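Local structure of putative histidinol-phosphate aminotransferase (Burkholderia pseudomallei, 3P1T) at residues N70-R75 with A218-K223; E79-I84 with R104-V109; A86-M91 with A164-I169. The protein probably catalyses the pyridoxal 5'-phosphate-dependent transfer of an amino group between L-histidinol phosphate and 2-oxoglutarate, a step of histidine biosynthesis. All coordinates share one frame; numbering follows the deposited sequence.

Interaction 1: residues N70-R75 with A218-K223; sequences NLMLVR and AAMKRK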
ATOM      1  N   ASN A  70      -0.151 -10.170  17.757  1.00 41.07           N
ATOM      2  CA  ASN A  70      -1.194 -10.977  17.142  1.00 40.26           C
ATOM      3  C   ASN A  70      -1.951 -10.225  16.029  1.00 43.25           C
ATOM      4  O   ASN A  70      -2.877 -10.799  15.445  1.00 42.44           O
ATOM      5  CB  ASN A  70      -2.164 -11.433  18.228  1.00 38.56           C
ATOM      6  CG  ASN A  70      -1.559 -12.481  19.114  1.00 52.45           C
ATOM      7  OD1 ASN A  70      -1.232 -12.242  20.280  1.00 51.89           O
ATOM      8  ND2 ASN A  70      -1.295 -13.637  18.538  1.00 41.37           N
ATOM      9  N   LEU A  71      -1.535  -8.985  15.698  1.00 39.00           N
ATOM     10  CA  LEU A  71      -2.212  -8.222  14.657  1.00 37.92           C
ATOM     11  C   LEU A  71      -1.210  -7.654  13.656  1.00 41.29           C
ATOM     12  O   LEU A  71      -0.093  -7.308  14.025  1.00 42.77           O
ATOM     13  CB  LEU A  71      -3.091  -7.097  15.231  1.00 38.23           C
ATOM     14  CG  LEU A  71      -2.408  -5.878  15.786  1.00 44.10           C
ATOM     15  CD1 LEU A  71      -2.429  -4.762  14.784  1.00 44.21           C
ATOM     16  CD2 LEU A  71      -3.127  -5.398  16.983  1.00 48.31           C
HETATM   17  N   MSE A  72      -1.645  -7.546  12.389  1.00 34.11           N
HETATM   18  CA  MSE A  72      -0.889  -7.009  11.259  1.00 30.37           C
HETATM   19  C   MSE A  72      -1.770  -6.013  10.477  1.00 37.16           C
HETATM   20  O   MSE A  72      -2.919  -6.358  10.140  1.00 38.02           O
HETATM   21  CB  MSE A  72      -0.446  -8.175  10.382  1.00 29.73           C
HETATM   22  CG  MSE A  72       0.535  -7.793   9.308  1.00 32.74           C
HETATM   23 SE   MSE A  72       1.191  -9.310   8.308  0.75 35.79          SE
HETATM   24  CE  MSE A  72      -0.247  -9.617   7.243  1.00 31.86           C
ATOM     25  N   LEU A  73      -1.264  -4.772  10.255  1.00 33.57           N
ATOM     26  CA  LEU A  73      -1.963  -3.722   9.501  1.00 32.97           C
ATOM     27  C   LEU A  73      -1.731  -4.001   8.011  1.00 39.33           C
ATOM     28  O   LEU A  73      -0.582  -4.200   7.604  1.00 39.53           O
ATOM     29  CB  LEU A  73      -1.488  -2.313   9.932  1.00 32.41           C
ATOM     30  CG  LEU A  73      -2.097  -1.082   9.197  1.00 35.10           C
ATOM     31  CD1 LEU A  73      -3.621  -1.000   9.349  1.00 34.61           C
ATOM     32  CD2 LEU A  73      -1.500   0.197   9.715  1.00 36.36           C
ATOM     33  N   VAL A  74      -2.810  -4.105   7.220  1.00 36.78           N
ATOM     34  CA  VAL A  74      -2.691  -4.499   5.814  1.00 36.55           C
ATOM     35  C   VAL A  74      -3.456  -3.563   4.869  1.00 40.88           C
ATOM     36  O   VAL A  74      -4.402  -2.879   5.276  1.00 40.94           O
ATOM     37  CB  VAL A  74      -3.190  -5.961   5.605  1.00 40.26           C
ATOM     38  CG1 VAL A  74      -2.258  -6.967   6.251  1.00 40.21           C
ATOM     39  CG2 VAL A  74      -4.623  -6.159   6.092  1.00 40.28           C
ATOM     40  N   ARG A  75      -3.060  -3.589   3.587  1.00 36.85           N
ATOM     41  CA  ARG A  75      -3.714  -2.865   2.506  1.00 36.12           C
ATOM     42  C   ARG A  75      -4.944  -3.675   2.021  1.00 39.25           C
ATOM     43  O   ARG A  75      -4.937  -4.226   0.897  1.00 37.44           O
ATOM     44  CB  ARG A  75      -2.725  -2.616   1.364  1.00 36.16           C
ATOM     45  CG  ARG A  75      -3.124  -1.481   0.437  1.00 43.97           C
ATOM     46  CD  ARG A  75      -2.319  -0.271   0.823  1.00 48.60           C
ATOM     47  NE  ARG A  75      -3.144   0.782   1.382  1.00 48.10           N
ATOM     48  CZ  ARG A  75      -2.668   1.876   1.951  1.00 52.41           C
ATOM     49  NH1 ARG A  75      -1.357   2.050   2.084  1.00 33.12           N
ATOM     50  NH2 ARG A  75      -3.494   2.789   2.423  1.00 49.77           N
ATOM     51  N   ALA A 218       4.407 -12.743  12.724  1.00 37.10           N
ATOM     52  CA  ALA A 218       5.796 -12.264  12.698  1.00 37.10           C
ATOM     53  C   ALA A 218       6.483 -12.564  11.344  1.00 42.31           C
ATOM     54  O   ALA A 218       7.207 -11.706  10.825  1.00 41.85           O
ATOM     55  CB  ALA A 218       6.593 -12.894  13.836  1.00 38.02           C
ATOM     56  N   ALA A 219       6.256 -13.775  10.783  1.00 38.48           N
ATOM     57  CA  ALA A 219       6.839 -14.187   9.501  1.00 37.19           C
ATOM     58  C   ALA A 219       6.238 -13.393   8.323  1.00 39.08           C
ATOM     59  O   ALA A 219       6.966 -13.091   7.369  1.00 40.69           O
ATOM     60  CB  ALA A 219       6.632 -15.675   9.283  1.00 37.93           C
HETATM   61  N   MSE A 220       4.924 -13.057   8.385  1.00 29.92           N
HETATM   62  CA  MSE A 220       4.283 -12.288   7.321  1.00 26.87           C
HETATM   63  C   MSE A 220       4.709 -10.807   7.416  1.00 35.60           C
HETATM   64  O   MSE A 220       4.961 -10.200   6.372  1.00 37.17           O
HETATM   65  CB  MSE A 220       2.746 -12.425   7.355  1.00 26.64           C
HETATM   66  CG  MSE A 220       2.230 -13.785   6.919  1.00 29.50           C
HETATM   67 SE   MSE A 220       0.290 -13.873   6.975  0.75 32.68          SE
HETATM   68  CE  MSE A 220       0.008 -13.627   8.819  1.00 30.54           C
ATOM     69  N   LYS A 221       4.808 -10.236   8.652  1.00 32.45           N
ATOM     70  CA  LYS A 221       5.269  -8.854   8.897  1.00 32.23           C
ATOM     71  C   LYS A 221       6.624  -8.632   8.271  1.00 36.48           C
ATOM     72  O   LYS A 221       6.853  -7.589   7.663  1.00 36.01           O
ATOM     73  CB  LYS A 221       5.326  -8.523  10.398  1.00 35.18           C
ATOM     74  CG  LYS A 221       3.969  -8.204  10.999  1.00 37.54           C
ATOM     75  CD  LYS A 221       4.081  -7.837  12.450  1.00 34.03           C
ATOM     76  CE  LYS A 221       2.729  -7.482  13.006  1.00 35.46           C
ATOM     77  NZ  LYS A 221       2.778  -7.120  14.449  1.00 39.88           N
ATOM     78  N   ARG A 222       7.494  -9.646   8.370  1.00 34.95           N
ATOM     79  CA  ARG A 222       8.842  -9.692   7.787  1.00 36.06           C
ATOM     80  C   ARG A 222       8.806  -9.540   6.246  1.00 38.60           C
ATOM     81  O   ARG A 222       9.745  -9.006   5.654  1.00 38.60           O
ATOM     82  CB  ARG A 222       9.534 -11.026   8.161  1.00 38.49           C
ATOM     83  CG  ARG A 222      10.661 -10.892   9.170  1.00 48.88           C
ATOM     84  CD  ARG A 222      11.291 -12.229   9.539  1.00 61.28           C
ATOM     85  NE  ARG A 222      10.593 -12.895  10.644  1.00 78.90           N
ATOM     86  CZ  ARG A 222      10.185 -14.165  10.639  1.00 92.69           C
ATOM     87  NH1 ARG A 222      10.387 -14.934   9.567  1.00 77.52           N
ATOM     88  NH2 ARG A 222       9.562 -14.673  11.694  1.00 71.83           N
ATOM     89  N   LYS A 223       7.719  -9.991   5.610  1.00 33.30           N
ATOM     90  CA  LYS A 223       7.607  -9.936   4.149  1.00 32.12           C
ATOM     91  C   LYS A 223       6.914  -8.641   3.679  1.00 35.87           C
ATOM     92  O   LYS A 223       6.999  -8.319   2.489  1.00 36.82           O
ATOM     93  CB  LYS A 223       6.868 -11.181   3.601  1.00 32.72           C
ATOM     94  CG  LYS A 223       7.729 -12.433   3.744  1.00 31.05           C
ATOM     95  CD  LYS A 223       7.087 -13.686   3.271  1.00 36.39           C
ATOM     96  CE  LYS A 223       8.023 -14.847   3.466  1.00 40.32           C
ATOM     97  NZ  LYS A 223       7.495 -16.081   2.836  1.00 44.62           N
TER
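The flat group used across this contact is the Leu71 peptide, and it is met at its carbonyl oxygen rather than over a face: Lys221 NZ lies 2.9 Å from Leu71 O, with a C=O...NZ angle of about 164°. This hydrogen bond is weak; the stronger partner of Lys221 NZ is Glu68 O. An extended chain beyond CG carries the lysine past Met72, the two side chains running in opposite directions with Met72 CG 3.8 Å from Lys221 CG. Strand 71-74 is an outer strand of the mixed seven-stranded sheet characteristic of the large domain of fold-type I PLP enzymes, pairing antiparallel with 208-211, and here helix 214-221 packs beside it. Met72, a selenomethionine like Met220, is extended through its first two torsions (CG anti to the backbone N, chi1 -170°), which carries SE to 3.6 Å from Met220 CB and 3.7 Å from the backbone N of Lys221. The bend at chi3 then turns Met72 CE, which also lies near Met220 CB. The Met72 and Met220 chains cross at about a right angle, and Met220 also packs on Ile84 and Glu87 of helix 76-87.

Interaction 2: residues E79-I84 with R104-V109; sequences ECFDRI and RARIAV
The helical segments 79-84 and 104-107 come closest at Asp82 and Arg106, whose CA atoms stand 7.0 Å apart; the contact is made by side chains and one bridging water. Arg106 NH1 gives Asp82 OD2 a 2.8 Å salt-bridging hydrogen bond on the syn lone pair, near the guanidinium plane but bent at N-H...O (130°). A second bond from Arg106 NH1 to Asp82 OD1 is straighter but weak at 3.4 Å. The carboxylate and guanidinium planes are turned 35° from each other, and bends at chi2 and chi3 fold the arginine back to reach the aspartate, with Val109 CG2 over one guanidinium face. The water donates to Asp82 OD1 (2.9 Å) and to Arg106 O (3.0 Å), joining carboxylate and backbone. Beside the salt bridge, the Phe81 ring lies obliquely to its partners: CD1 is 3.5 Å from Arg106 CB, and CZ is 3.7 Å from Ile107 CG1. The pair also serves the dimer, since Asp82 OD2 accepts from Trp225 NE1, and Arg106 NH1 donates to Lys223 O, both of the second subunit. Within the chain, helix 76-87 turns Cys80 and Ile84 onto Leu210 and Leu168 of the central sheet, while helix 102-107 rests Ile107 on His114 of strand 113-117, at the other end of that sheet from strand 71-74.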
ATOM      1  N   GLU A  79      -4.128  -7.682   0.282  1.00 30.33           N
ATOM      2  CA  GLU A  79      -2.832  -7.956   0.925  1.00 31.22           C
ATOM      3  C   GLU A  79      -2.952  -9.121   1.896  1.00 36.64           C
ATOM      4  O   GLU A  79      -2.079  -9.980   1.936  1.00 34.83           O
ATOM      5  CB  GLU A  79      -2.262  -6.734   1.661  1.00 32.56           C
ATOM      6  CG  GLU A  79      -0.988  -7.091   2.422  1.00 35.66           C
ATOM      7  CD  GLU A  79      -0.146  -5.991   3.028  1.00 42.14           C
ATOM      8  OE1 GLU A  79      -0.613  -4.833   3.103  1.00 32.44           O
ATOM      9  OE2 GLU A  79       0.999  -6.299   3.426  1.00 30.78           O
ATOM     10  N   CYS A  80      -4.028  -9.127   2.680  1.00 36.34           N
ATOM     11  CA  CYS A  80      -4.338 -10.150   3.660  1.00 37.81           C
ATOM     12  C   CYS A  80      -4.305 -11.555   3.008  1.00 39.85           C
ATOM     13  O   CYS A  80      -3.582 -12.437   3.486  1.00 37.98           O
ATOM     14  CB  CYS A  80      -5.699  -9.857   4.282  1.00 40.01           C
ATOM     15  SG  CYS A  80      -6.277 -11.131   5.433  1.00 45.65           S
ATOM     16  N   PHE A  81      -5.067 -11.739   1.899  1.00 35.28           N
ATOM     17  CA  PHE A  81      -5.173 -13.011   1.194  1.00 34.13           C
ATOM     18  C   PHE A  81      -3.819 -13.423   0.625  1.00 36.32           C
ATOM     19  O   PHE A  81      -3.464 -14.596   0.716  1.00 36.30           O
ATOM     20  CB  PHE A  81      -6.234 -12.946   0.068  1.00 36.12           C
ATOM     21  CG  PHE A  81      -6.575 -14.301  -0.510  1.00 38.34           C
ATOM     22  CD1 PHE A  81      -5.787 -14.867  -1.515  1.00 40.68           C
ATOM     23  CD2 PHE A  81      -7.657 -15.030  -0.023  1.00 40.10           C
ATOM     24  CE1 PHE A  81      -6.052 -16.144  -1.989  1.00 41.22           C
ATOM     25  CE2 PHE A  81      -7.928 -16.297  -0.510  1.00 43.07           C
ATOM     26  CZ  PHE A  81      -7.118 -16.849  -1.484  1.00 40.95           C
ATOM     27  N   ASP A  82      -3.078 -12.481   0.034  1.00 32.25           N
ATOM     28  CA  ASP A  82      -1.771 -12.745  -0.585  1.00 31.65           C
ATOM     29  C   ASP A  82      -0.730 -13.185   0.425  1.00 36.89           C
ATOM     30  O   ASP A  82      -0.063 -14.192   0.192  1.00 36.99           O
ATOM     31  CB  ASP A  82      -1.228 -11.519  -1.339  1.00 32.37           C
ATOM     32  CG  ASP A  82      -1.835 -11.257  -2.707  1.00 37.93           C
ATOM     33  OD1 ASP A  82      -2.790 -11.963  -3.078  1.00 39.23           O
ATOM     34  OD2 ASP A  82      -1.312 -10.390  -3.430  1.00 43.91           O
ATOM     35  N   ARG A  83      -0.585 -12.457   1.543  1.00 33.07           N
ATOM     36  CA  ARG A  83       0.447 -12.786   2.522  1.00 32.26           C
ATOM     37  C   ARG A  83       0.116 -14.114   3.236  1.00 37.44           C
ATOM     38  O   ARG A  83       1.040 -14.876   3.500  1.00 37.53           O
ATOM     39  CB  ARG A  83       0.655 -11.641   3.518  1.00 31.49           C
ATOM     40  CG  ARG A  83       1.079 -10.372   2.787  1.00 36.44           C
ATOM     41  CD  ARG A  83       2.300  -9.697   3.357  1.00 39.86           C
ATOM     42  NE  ARG A  83       2.663  -8.512   2.579  1.00 33.48           N
ATOM     43  CZ  ARG A  83       3.498  -8.527   1.544  1.00 41.46           C
ATOM     44  NH1 ARG A  83       4.068  -9.660   1.155  1.00 24.75           N
ATOM     45  NH2 ARG A  83       3.780  -7.412   0.898  1.00 28.60           N
ATOM     46  N   ILE A  84      -1.181 -14.440   3.452  1.00 35.12           N
ATOM     47  CA  ILE A  84      -1.573 -15.706   4.069  1.00 35.56           C
ATOM     48  C   ILE A  84      -1.295 -16.845   3.085  1.00 41.50           C
ATOM     49  O   ILE A  84      -0.661 -17.834   3.467  1.00 42.88           O
ATOM     50  CB  ILE A  84      -3.057 -15.720   4.560  1.00 37.82           C
ATOM     51  CG1 ILE A  84      -3.239 -14.791   5.767  1.00 37.17           C
ATOM     52  CG2 ILE A  84      -3.511 -17.149   4.935  1.00 38.62           C
ATOM     53  CD1 ILE A  84      -4.691 -14.642   6.232  1.00 43.16           C
ATOM     54  N   ARG A 104     -11.355 -15.088  -5.575  1.00 34.17           N
ATOM     55  CA  ARG A 104     -11.157 -15.610  -6.937  1.00 34.42           C
ATOM     56  C   ARG A 104     -10.082 -14.828  -7.715  1.00 37.49           C
ATOM     57  O   ARG A 104      -9.280 -15.438  -8.417  1.00 37.34           O
ATOM     58  CB  ARG A 104     -12.453 -15.565  -7.739  1.00 34.42           C
ATOM     59  CG  ARG A 104     -13.220 -16.857  -7.766  1.00 41.96           C
ATOM     60  CD  ARG A 104     -14.364 -16.739  -8.741  1.00 40.27           C
ATOM     61  NE  ARG A 104     -15.048 -18.024  -8.902  1.00 35.32           N
ATOM     62  CZ  ARG A 104     -15.871 -18.312  -9.904  1.00 41.10           C
ATOM     63  NH1 ARG A 104     -16.090 -17.430 -10.866  1.00 35.95           N
ATOM     64  NH2 ARG A 104     -16.457 -19.494  -9.966  1.00 19.97           N
ATOM     65  N   ALA A 105     -10.090 -13.483  -7.598  1.00 32.66           N
ATOM     66  CA  ALA A 105      -9.173 -12.562  -8.274  1.00 31.25           C
ATOM     67  C   ALA A 105      -7.741 -12.793  -7.844  1.00 36.68           C
ATOM     68  O   ALA A 105      -6.866 -12.830  -8.702  1.00 37.84           O
ATOM     69  CB  ALA A 105      -9.568 -11.130  -7.993  1.00 31.15           C
ATOM     70  N   ARG A 106      -7.505 -12.994  -6.540  1.00 33.24           N
ATOM     71  CA  ARG A 106      -6.169 -13.248  -5.964  1.00 32.30           C
ATOM     72  C   ARG A 106      -5.679 -14.670  -6.287  1.00 37.14           C
ATOM     73  O   ARG A 106      -4.469 -14.879  -6.452  1.00 36.79           O
ATOM     74  CB  ARG A 106      -6.200 -13.020  -4.443  1.00 29.67           C
ATOM     75  CG  ARG A 106      -6.454 -11.562  -4.061  1.00 30.28           C
ATOM     76  CD  ARG A 106      -5.195 -10.739  -4.276  1.00 37.78           C
ATOM     77  NE  ARG A 106      -5.205  -9.978  -5.519  1.00 37.50           N
ATOM     78  CZ  ARG A 106      -4.125  -9.471  -6.104  1.00 47.98           C
ATOM     79  NH1 ARG A 106      -2.917  -9.717  -5.613  1.00 30.94           N
ATOM     80  NH2 ARG A 106      -4.240  -8.767  -7.219  1.00 44.40           N
ATOM     81  N   ILE A 107      -6.613 -15.642  -6.404  1.00 33.92           N
ATOM     82  CA  ILE A 107      -6.291 -17.024  -6.769  1.00 34.60           C
ATOM     83  C   ILE A 107      -5.880 -17.029  -8.282  1.00 40.93           C
ATOM     84  O   ILE A 107      -4.995 -17.786  -8.677  1.00 42.75           O
ATOM     85  CB  ILE A 107      -7.476 -17.977  -6.412  1.00 37.43           C
ATOM     86  CG1 ILE A 107      -7.455 -18.270  -4.882  1.00 37.25           C
ATOM     87  CG2 ILE A 107      -7.406 -19.300  -7.200  1.00 37.32           C
ATOM     88  CD1 ILE A 107      -8.773 -18.698  -4.256  1.00 51.92           C
ATOM     89  N   ALA A 108      -6.431 -16.096  -9.072  1.00 36.12           N
ATOM     90  CA  ALA A 108      -6.132 -15.923 -10.482  1.00 35.31           C
ATOM     91  C   ALA A 108      -4.753 -15.311 -10.717  1.00 39.56           C
ATOM     92  O   ALA A 108      -4.278 -15.339 -11.855  1.00 40.22           O
ATOM     93  CB  ALA A 108      -7.181 -15.036 -11.113  1.00 35.97           C
ATOM     94  N   VAL A 109      -4.148 -14.673  -9.699  1.00 36.35           N
ATOM     95  CA  VAL A 109      -2.815 -14.076  -9.889  1.00 35.93           C
ATOM     96  C   VAL A 109      -1.788 -14.975  -9.227  1.00 39.12           C
ATOM     97  O   VAL A 109      -0.615 -14.686  -9.310  1.00 40.22           O
ATOM     98  CB  VAL A 109      -2.638 -12.598  -9.448  1.00 39.28           C
ATOM     99  CG1 VAL A 109      -3.472 -11.661 -10.306  1.00 39.15           C
ATOM    100  CG2 VAL A 109      -2.935 -12.397  -7.975  1.00 39.16           C
TER
HETATM  101  O   HOH W   1      -2.011 -13.868  -5.055  1.00 44.08           O

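Interaction 3: residues A86-M91 with A164-I169; sequences AEFSSM and AGKLLI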
ATOM      1  N   ALA A  86       0.767 -17.012   0.579  1.00 32.00           N
ATOM      2  CA  ALA A  86       2.215 -17.186   0.374  1.00 31.12           C
ATOM      3  C   ALA A  86       2.844 -18.112   1.460  1.00 37.25           C
ATOM      4  O   ALA A  86       3.883 -18.725   1.209  1.00 37.96           O
ATOM      5  CB  ALA A  86       2.917 -15.837   0.374  1.00 30.61           C
ATOM      6  N   GLU A  87       2.200 -18.238   2.630  1.00 34.07           N
ATOM      7  CA  GLU A  87       2.687 -19.081   3.724  1.00 35.07           C
ATOM      8  C   GLU A  87       2.106 -20.494   3.655  1.00 41.65           C
ATOM      9  O   GLU A  87       2.647 -21.385   4.310  1.00 42.56           O
ATOM     10  CB  GLU A  87       2.345 -18.448   5.101  1.00 36.45           C
ATOM     11  CG  GLU A  87       2.957 -17.072   5.344  1.00 39.31           C
ATOM     12  CD  GLU A  87       4.459 -16.959   5.160  1.00 59.30           C
ATOM     13  OE1 GLU A  87       5.211 -17.792   5.722  1.00 50.47           O
ATOM     14  OE2 GLU A  87       4.885 -16.032   4.435  1.00 51.09           O
ATOM     15  N   PHE A  88       1.011 -20.700   2.885  1.00 39.24           N
ATOM     16  CA  PHE A  88       0.327 -21.994   2.723  1.00 39.44           C
ATOM     17  C   PHE A  88       0.103 -22.332   1.243  1.00 42.98           C
ATOM     18  O   PHE A  88      -0.942 -22.887   0.883  1.00 43.52           O
ATOM     19  CB  PHE A  88      -1.043 -21.952   3.452  1.00 41.39           C
ATOM     20  CG  PHE A  88      -1.029 -21.480   4.885  1.00 43.12           C
ATOM     21  CD1 PHE A  88      -0.209 -22.092   5.833  1.00 47.97           C
ATOM     22  CD2 PHE A  88      -1.909 -20.500   5.315  1.00 44.36           C
ATOM     23  CE1 PHE A  88      -0.208 -21.662   7.165  1.00 49.12           C
ATOM     24  CE2 PHE A  88      -1.933 -20.094   6.653  1.00 47.67           C
ATOM     25  CZ  PHE A  88      -1.071 -20.662   7.565  1.00 46.66           C
ATOM     26  N   SER A  89       1.093 -22.019   0.393  1.00 38.48           N
ATOM     27  CA  SER A  89       1.030 -22.112  -1.072  1.00 37.22           C
ATOM     28  C   SER A  89       0.764 -23.538  -1.595  1.00 39.10           C
ATOM     29  O   SER A  89       0.294 -23.670  -2.736  1.00 38.43           O
ATOM     30  CB  SER A  89       2.312 -21.568  -1.707  1.00 39.44           C
ATOM     31  OG  SER A  89       3.476 -22.126  -1.127  1.00 46.86           O
ATOM     32  N   SER A  90       0.999 -24.584  -0.780  1.00 34.52           N
ATOM     33  CA  SER A  90       0.750 -25.969  -1.213  1.00 33.94           C
ATOM     34  C   SER A  90      -0.677 -26.426  -0.895  1.00 36.99           C
ATOM     35  O   SER A  90      -1.120 -27.440  -1.436  1.00 40.14           O
ATOM     36  CB  SER A  90       1.746 -26.920  -0.565  1.00 36.18           C
ATOM     37  OG  SER A  90       3.039 -26.696  -1.101  1.00 40.90           O
HETATM   38  N   MSE A  91      -1.394 -25.694  -0.030  1.00 28.31           N
HETATM   39  CA  MSE A  91      -2.743 -26.066   0.374  1.00 26.84           C
HETATM   40  C   MSE A  91      -3.796 -25.768  -0.717  1.00 34.06           C
HETATM   41  O   MSE A  91      -3.588 -24.932  -1.615  1.00 33.37           O
HETATM   42  CB  MSE A  91      -3.145 -25.320   1.671  1.00 27.38           C
HETATM   43  CG  MSE A  91      -2.176 -25.527   2.842  1.00 31.64           C
HETATM   44 SE   MSE A  91      -2.859 -24.797   4.544  0.75 35.61          SE
HETATM   45  CE  MSE A  91      -3.882 -26.323   5.121  1.00 33.93           C
ATOM     46  N   ALA A 164     -11.139 -28.198   8.728  1.00 50.91           N
ATOM     47  CA  ALA A 164     -10.120 -27.436   7.979  1.00 49.05           C
ATOM     48  C   ALA A 164      -8.709 -27.542   8.572  1.00 51.98           C
ATOM     49  O   ALA A 164      -8.552 -27.744   9.782  1.00 53.42           O
ATOM     50  CB  ALA A 164     -10.505 -25.967   7.916  1.00 48.71           C
ATOM     51  N   GLY A 165      -7.711 -27.364   7.691  1.00 45.66           N
ATOM     52  CA  GLY A 165      -6.296 -27.285   8.033  1.00 44.33           C
ATOM     53  C   GLY A 165      -5.994 -25.912   8.607  1.00 46.81           C
ATOM     54  O   GLY A 165      -5.357 -25.806   9.658  1.00 47.42           O
ATOM     55  N   LYS A 166      -6.470 -24.847   7.900  1.00 39.96           N
ATOM     56  CA  LYS A 166      -6.416 -23.429   8.255  1.00 37.98           C
ATOM     57  C   LYS A 166      -7.764 -22.795   7.968  1.00 43.36           C
ATOM     58  O   LYS A 166      -8.454 -23.228   7.038  1.00 43.49           O
ATOM     59  CB  LYS A 166      -5.298 -22.667   7.510  1.00 37.75           C
ATOM     60  CG  LYS A 166      -3.890 -23.161   7.784  1.00 48.97           C
ATOM     61  CD  LYS A 166      -3.447 -22.973   9.226  1.00 53.85           C
ATOM     62  CE  LYS A 166      -2.236 -23.827   9.481  1.00 51.16           C
ATOM     63  NZ  LYS A 166      -1.779 -23.725  10.887  1.00 47.71           N
ATOM     64  N   LEU A 167      -8.136 -21.762   8.745  1.00 39.84           N
ATOM     65  CA  LEU A 167      -9.391 -21.040   8.537  1.00 39.02           C
ATOM     66  C   LEU A 167      -9.188 -19.535   8.671  1.00 43.04           C
ATOM     67  O   LEU A 167      -8.636 -19.069   9.671  1.00 45.45           O
ATOM     68  CB  LEU A 167     -10.455 -21.520   9.535  1.00 39.64           C
ATOM     69  CG  LEU A 167     -11.849 -20.897   9.433  1.00 43.36           C
ATOM     70  CD1 LEU A 167     -12.548 -21.286   8.138  1.00 44.25           C
ATOM     71  CD2 LEU A 167     -12.705 -21.297  10.588  1.00 39.96           C
ATOM     72  N   LEU A 168      -9.620 -18.782   7.653  1.00 35.81           N
ATOM     73  CA  LEU A 168      -9.623 -17.320   7.659  1.00 33.44           C
ATOM     74  C   LEU A 168     -11.071 -16.834   7.591  1.00 38.25           C
ATOM     75  O   LEU A 168     -11.774 -17.145   6.624  1.00 37.56           O
ATOM     76  CB  LEU A 168      -8.783 -16.708   6.515  1.00 31.63           C
ATOM     77  CG  LEU A 168      -8.924 -15.175   6.332  1.00 34.97           C
ATOM     78  CD1 LEU A 168      -8.389 -14.402   7.548  1.00 34.23           C
ATOM     79  CD2 LEU A 168      -8.233 -14.713   5.066  1.00 39.15           C
ATOM     80  N   ILE A 169     -11.520 -16.089   8.607  1.00 34.80           N
ATOM     81  CA  ILE A 169     -12.866 -15.529   8.613  1.00 34.20           C
ATOM     82  C   ILE A 169     -12.746 -14.050   8.337  1.00 37.71           C
ATOM     83  O   ILE A 169     -12.147 -13.317   9.116  1.00 38.14           O
ATOM     84  CB  ILE A 169     -13.673 -15.819   9.920  1.00 37.80           C
ATOM     85  CG1 ILE A 169     -13.768 -17.349  10.223  1.00 37.93           C
ATOM     86  CG2 ILE A 169     -15.081 -15.153   9.876  1.00 37.65           C
ATOM     87  CD1 ILE A 169     -14.553 -18.228   9.159  1.00 35.96           C
TER
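Lys166 NZ is held beyond the two segments by Asn189 OD1, with a weak second bond to Glu188 O, and the chain leading to it passes over the Phe88 ring. Lys166 CG makes a CH-pi contact, 3.8 Å from the centroid of the Phe88 ring and 14° off its normal. A bend at chi2 (-65°) then lays the rest of the lysine toward the ring's far end, where CD is 3.7 Å from Phe88 CZ and CE is 3.8 Å from Phe88 CE1. The same Lys166 CG is touched from a second direction by SE of Met91, a selenomethionine, at 3.8 Å; seen from CG, ring centroid and SE are about 72° apart. Met91 CE goes further and reaches Gly165 CA at 3.9 Å. Both partners sit on one type I beta turn, closed by Met91 N to Phe88 O at 3.0 Å, which brings the two side chains to the same lysine. The turn links the end of helix 76-87 to strand 92-96, and residues 164-165 lead from helix 154-163 into strand 166-170. The contact therefore lies at the N-terminal ends of parallel strands 92-96 and 166-170, with strand 137-142 between them and helix 214-221 touching Phe88 through Leu216.

In the fold
From the N terminus, strand 71-74 opens the loop that interaction 1 closes only at residues 218-223, and both other contacts fall within that span. Helix 76-87 follows at once. Its 79-84 part finds residues 104-109 after a 19-residue excursion that includes strand 92-96, giving interaction 2, while its end begins interaction 3, completed at residues 164-169. Segments of interactions 2 and 3 alternate along the chain, so their loops cross. Helix 76-87 takes part throughout, and the salt bridge from its Glu87 OE2 to Lys223 NZ links interactions 1 and 3. Together the contacts tie helices 76-87, 102-107 and 214-221 to the central sheet, and interactions 1 and 2 also meet the second subunit.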